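Local structure of uncharacterized protein Rv2865 (Mycobacterium tuberculosis, 3G5O) at residues Val27-Gln33 and Val45-Glu51. The protein neutralises the toxin RelG by binding it and acts as a transcription regulator, repressing its own promoter together with that toxin. Residues are numbered along the deposited sequence; the frame is centred on the assembly and turned at random.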
ATOM      1  N   VAL A  27      12.784  13.704  -9.502  1.00 27.22           N
ATOM      2  CA  VAL A  27      11.810  12.744  -9.007  1.00 26.09           C
ATOM      3  C   VAL A  27      10.378  13.090  -9.485  1.00 26.41           C
ATOM      4  O   VAL A  27       9.540  12.206  -9.668  1.00 26.20           O
ATOM      5  CB  VAL A  27      11.862  12.562  -7.468  1.00 25.23           C
ATOM      6  CG1 VAL A  27      13.268  12.213  -7.026  1.00 25.38           C
ATOM      7  CG2 VAL A  27      11.340  13.789  -6.747  1.00 23.54           C
ATOM      8  N   SER A  28      10.129  14.369  -9.709  1.00 27.05           N
ATOM      9  CA  SER A  28       8.844  14.846 -10.130  1.00 29.19           C
ATOM     10  C   SER A  28       8.372  14.217 -11.428  1.00 30.17           C
ATOM     11  O   SER A  28       7.195  13.937 -11.618  1.00 30.28           O
ATOM     12  CB  SER A  28       8.950  16.335 -10.398  1.00 30.01           C
ATOM     13  OG  SER A  28       7.662  16.797 -10.595  1.00 34.49           O
ATOM     14  N   SER A  29       9.298  14.047 -12.343  1.00 31.09           N
ATOM     15  CA  SER A  29       8.945  13.623 -13.691  1.00 32.93           C
ATOM     16  C   SER A  29       9.114  12.105 -13.900  1.00 33.05           C
ATOM     17  O   SER A  29       8.873  11.581 -15.011  1.00 33.95           O
ATOM     18  CB  SER A  29       9.782  14.425 -14.676  1.00 33.27           C
ATOM     19  OG  SER A  29      11.154  14.273 -14.350  1.00 35.82           O
ATOM     20  N   THR A  30       9.461  11.387 -12.827  1.00 31.89           N
ATOM     21  CA  THR A  30       9.825   9.978 -12.918  1.00 30.89           C
ATOM     22  C   THR A  30       9.353   9.149 -11.702  1.00 29.91           C
ATOM     23  O   THR A  30       8.730   9.670 -10.765  1.00 28.59           O
ATOM     24  CB  THR A  30      11.374   9.821 -12.997  1.00 31.81           C
ATOM     25  OG1 THR A  30      11.943  10.161 -11.728  1.00 32.73           O
ATOM     26  CG2 THR A  30      12.027  10.726 -14.108  1.00 32.02           C
ATOM     27  N   GLN A  31       9.693   7.864 -11.737  1.00 27.95           N
ATOM     28  CA  GLN A  31       9.558   6.971 -10.627  1.00 28.34           C
ATOM     29  C   GLN A  31      10.817   6.918  -9.734  1.00 27.71           C
ATOM     30  O   GLN A  31      10.900   6.079  -8.865  1.00 27.72           O
ATOM     31  CB  GLN A  31       9.196   5.555 -11.109  1.00 29.22           C
ATOM     32  CG  GLN A  31       7.895   5.476 -11.912  1.00 31.64           C
ATOM     33  CD  GLN A  31       7.626   4.075 -12.493  1.00 34.17           C
ATOM     34  OE1 GLN A  31       7.578   3.900 -13.715  1.00 37.23           O
ATOM     35  NE2 GLN A  31       7.453   3.091 -11.623  1.00 33.04           N
ATOM     36  N   ASP A  32      11.775   7.819  -9.914  1.00 28.19           N
ATOM     37  CA  ASP A  32      13.039   7.728  -9.180  1.00 29.24           C
ATOM     38  C   ASP A  32      12.819   8.040  -7.689  1.00 28.86           C
ATOM     39  O   ASP A  32      11.951   8.841  -7.337  1.00 27.23           O
ATOM     40  CB  ASP A  32      14.059   8.735  -9.740  1.00 30.56           C
ATOM     41  CG  ASP A  32      14.518   8.420 -11.187  1.00 35.29           C
ATOM     42  OD1 ASP A  32      14.302   7.298 -11.701  1.00 37.40           O
ATOM     43  OD2 ASP A  32      15.122   9.328 -11.804  1.00 41.39           O
ATOM     44  N   GLN A  33      13.588   7.404  -6.813  1.00 28.50           N
ATOM     45  CA  GLN A  33      13.581   7.774  -5.405  1.00 29.34           C
ATOM     46  C   GLN A  33      14.959   8.094  -4.920  1.00 28.12           C
ATOM     47  O   GLN A  33      15.938   7.508  -5.378  1.00 28.06           O
ATOM     48  CB  GLN A  33      13.012   6.685  -4.514  1.00 29.84           C
ATOM     49  CG  GLN A  33      13.000   5.357  -5.170  1.00 36.44           C
ATOM     50  CD  GLN A  33      12.340   4.316  -4.274  1.00 39.84           C
ATOM     51  OE1 GLN A  33      11.431   3.609  -4.703  1.00 42.38           O
ATOM     52  NE2 GLN A  33      12.802   4.229  -3.026  1.00 38.32           N
ATOM     53  N   VAL A  45      13.175  10.072   2.587  1.00 22.23           N
ATOM     54  CA  VAL A  45      13.085   9.622   1.227  1.00 20.81           C
ATOM     55  C   VAL A  45      12.339  10.713   0.458  1.00 21.39           C
ATOM     56  O   VAL A  45      11.327  11.270   0.942  1.00 19.96           O
ATOM     57  CB  VAL A  45      12.339   8.239   1.125  1.00 20.24           C
ATOM     58  CG1 VAL A  45      12.094   7.883  -0.325  1.00 20.93           C
ATOM     59  CG2 VAL A  45      13.153   7.134   1.798  1.00 19.61           C
ATOM     60  N   LEU A  46      12.845  11.011  -0.738  1.00 21.21           N
ATOM     61  CA  LEU A  46      12.158  11.928  -1.642  1.00 22.90           C
ATOM     62  C   LEU A  46      11.659  11.208  -2.887  1.00 22.66           C
ATOM     63  O   LEU A  46      12.435  10.500  -3.533  1.00 23.70           O
ATOM     64  CB  LEU A  46      13.105  13.090  -2.035  1.00 22.71           C
ATOM     65  CG  LEU A  46      12.548  14.300  -2.777  1.00 25.38           C
ATOM     66  CD1 LEU A  46      11.788  15.235  -1.833  1.00 23.98           C
ATOM     67  CD2 LEU A  46      13.709  15.072  -3.434  1.00 24.94           C
ATOM     68  N   VAL A  47      10.375  11.396  -3.235  1.00 22.91           N
ATOM     69  CA  VAL A  47       9.802  10.826  -4.461  1.00 22.50           C
ATOM     70  C   VAL A  47       8.915  11.855  -5.148  1.00 21.84           C
ATOM     71  O   VAL A  47       8.557  12.843  -4.542  1.00 21.18           O
ATOM     72  CB  VAL A  47       8.937   9.547  -4.179  1.00 23.06           C
ATOM     73  CG1 VAL A  47       9.808   8.460  -3.655  1.00 24.82           C
ATOM     74  CG2 VAL A  47       7.806   9.851  -3.191  1.00 23.42           C
ATOM     75  N   GLY A  48       8.537  11.612  -6.407  1.00 21.10           N
ATOM     76  CA  GLY A  48       7.652  12.542  -7.134  1.00 19.81           C
ATOM     77  C   GLY A  48       6.297  12.593  -6.440  1.00 20.54           C
ATOM     78  O   GLY A  48       5.876  11.605  -5.780  1.00 20.90           O
ATOM     79  N   ALA A  49       5.610  13.725  -6.558  1.00 20.29           N
ATOM     80  CA  ALA A  49       4.234  13.795  -6.094  1.00 20.03           C
ATOM     81  C   ALA A  49       3.298  12.800  -6.799  1.00 20.38           C
ATOM     82  O   ALA A  49       2.425  12.174  -6.139  1.00 20.32           O
ATOM     83  CB  ALA A  49       3.678  15.253  -6.217  1.00 21.41           C
ATOM     84  N   ASP A  50       3.439  12.665  -8.119  1.00 20.53           N
ATOM     85  CA  ASP A  50       2.663  11.695  -8.885  1.00 20.73           C
ATOM     86  C   ASP A  50       3.021  10.276  -8.416  1.00 19.80           C
ATOM     87  O   ASP A  50       2.140   9.436  -8.225  1.00 19.34           O
ATOM     88  CB  ASP A  50       2.908  11.818 -10.384  1.00 21.80           C
ATOM     89  CG  ASP A  50       2.361  13.107 -10.974  1.00 27.29           C
ATOM     90  OD1 ASP A  50       1.466  13.741 -10.365  1.00 32.53           O
ATOM     91  OD2 ASP A  50       2.822  13.479 -12.070  1.00 31.01           O
ATOM     92  N   GLU A  51       4.314  10.013  -8.235  1.00 19.51           N
ATOM     93  CA  GLU A  51       4.739   8.711  -7.703  1.00 19.23           C
ATOM     94  C   GLU A  51       4.115   8.393  -6.316  1.00 19.40           C
ATOM     95  O   GLU A  51       3.677   7.256  -6.061  1.00 17.60           O
ATOM     96  CB  GLU A  51       6.280   8.566  -7.680  1.00 19.67           C
ATOM     97  CG  GLU A  51       6.756   7.124  -7.451  1.00 20.53           C
ATOM     98  CD  GLU A  51       6.171   6.140  -8.497  1.00 26.72           C
ATOM     99  OE1 GLU A  51       5.793   6.559  -9.624  1.00 32.83           O
ATOM    100  OE2 GLU A  51       6.078   4.952  -8.209  1.00 27.99           O
TER
HETATM  101  O   HOH W   1       6.438  11.193 -10.026  1.00 22.91           O
HETATM  102  O   HOH W   2       5.211  14.506  -9.539  1.00 23.59           O
HETATM  103  O   HOH W   3       9.452   9.497  -8.039  1.00 20.44           O
HETATM  104  O   HOH W   4       5.451   8.708 -11.201  1.00 25.40           O
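Glu51 swings its CG anti to the backbone N (chi1 -166°) and then bends at chi2 (56°), which lays its carboxylate against the aliphatic part of Gln31: OE1 of Glu51 lies 3.3 Å from CG of Gln31. The amide and carboxylate planes differ by only 21°, yet the contact runs through the methylenes, since NE2 of Gln31 stays 4.1 Å from OE2 of Glu51. OE1 of Glu51 has its charged partner in Arg61 of the toxin chain, a salt bridge that would favour the ionised carboxylate. At the other end, CG2 of Val27, set between its backbone N and carbonyl carbon, meets C of Val47 at 3.5 Å and also faces CG of Leu46. CA of Gly48 comes within 3.2 Å of O of Val27. In this Phd/YefM-type fold the contact joins the C-terminal end of helix 20-28 and the following turn to the junction where strand 41-48 passes into helix 49-62, with Gly48 as N-cap. No direct hydrogen bond links the two segments; the polar links across it run through waters. One accepts from N of Gly48 (2.8 Å) and lies within donating distance of the carbonyls of Thr30 and Asp32, while another takes N of Asp50 and donates to O of Ser28 (2.9 Å). An ST turn shapes the loop, N of Asp32 donating to OG1 of Thr30, which is also hydrogen-bonded to the carbonyl of Ala26. Along its outer edge, strand 41-48 pairs antiparallel with a strand of the second antitoxin subunit, whose Trp52 packs on Gln33, Val45 and Val47.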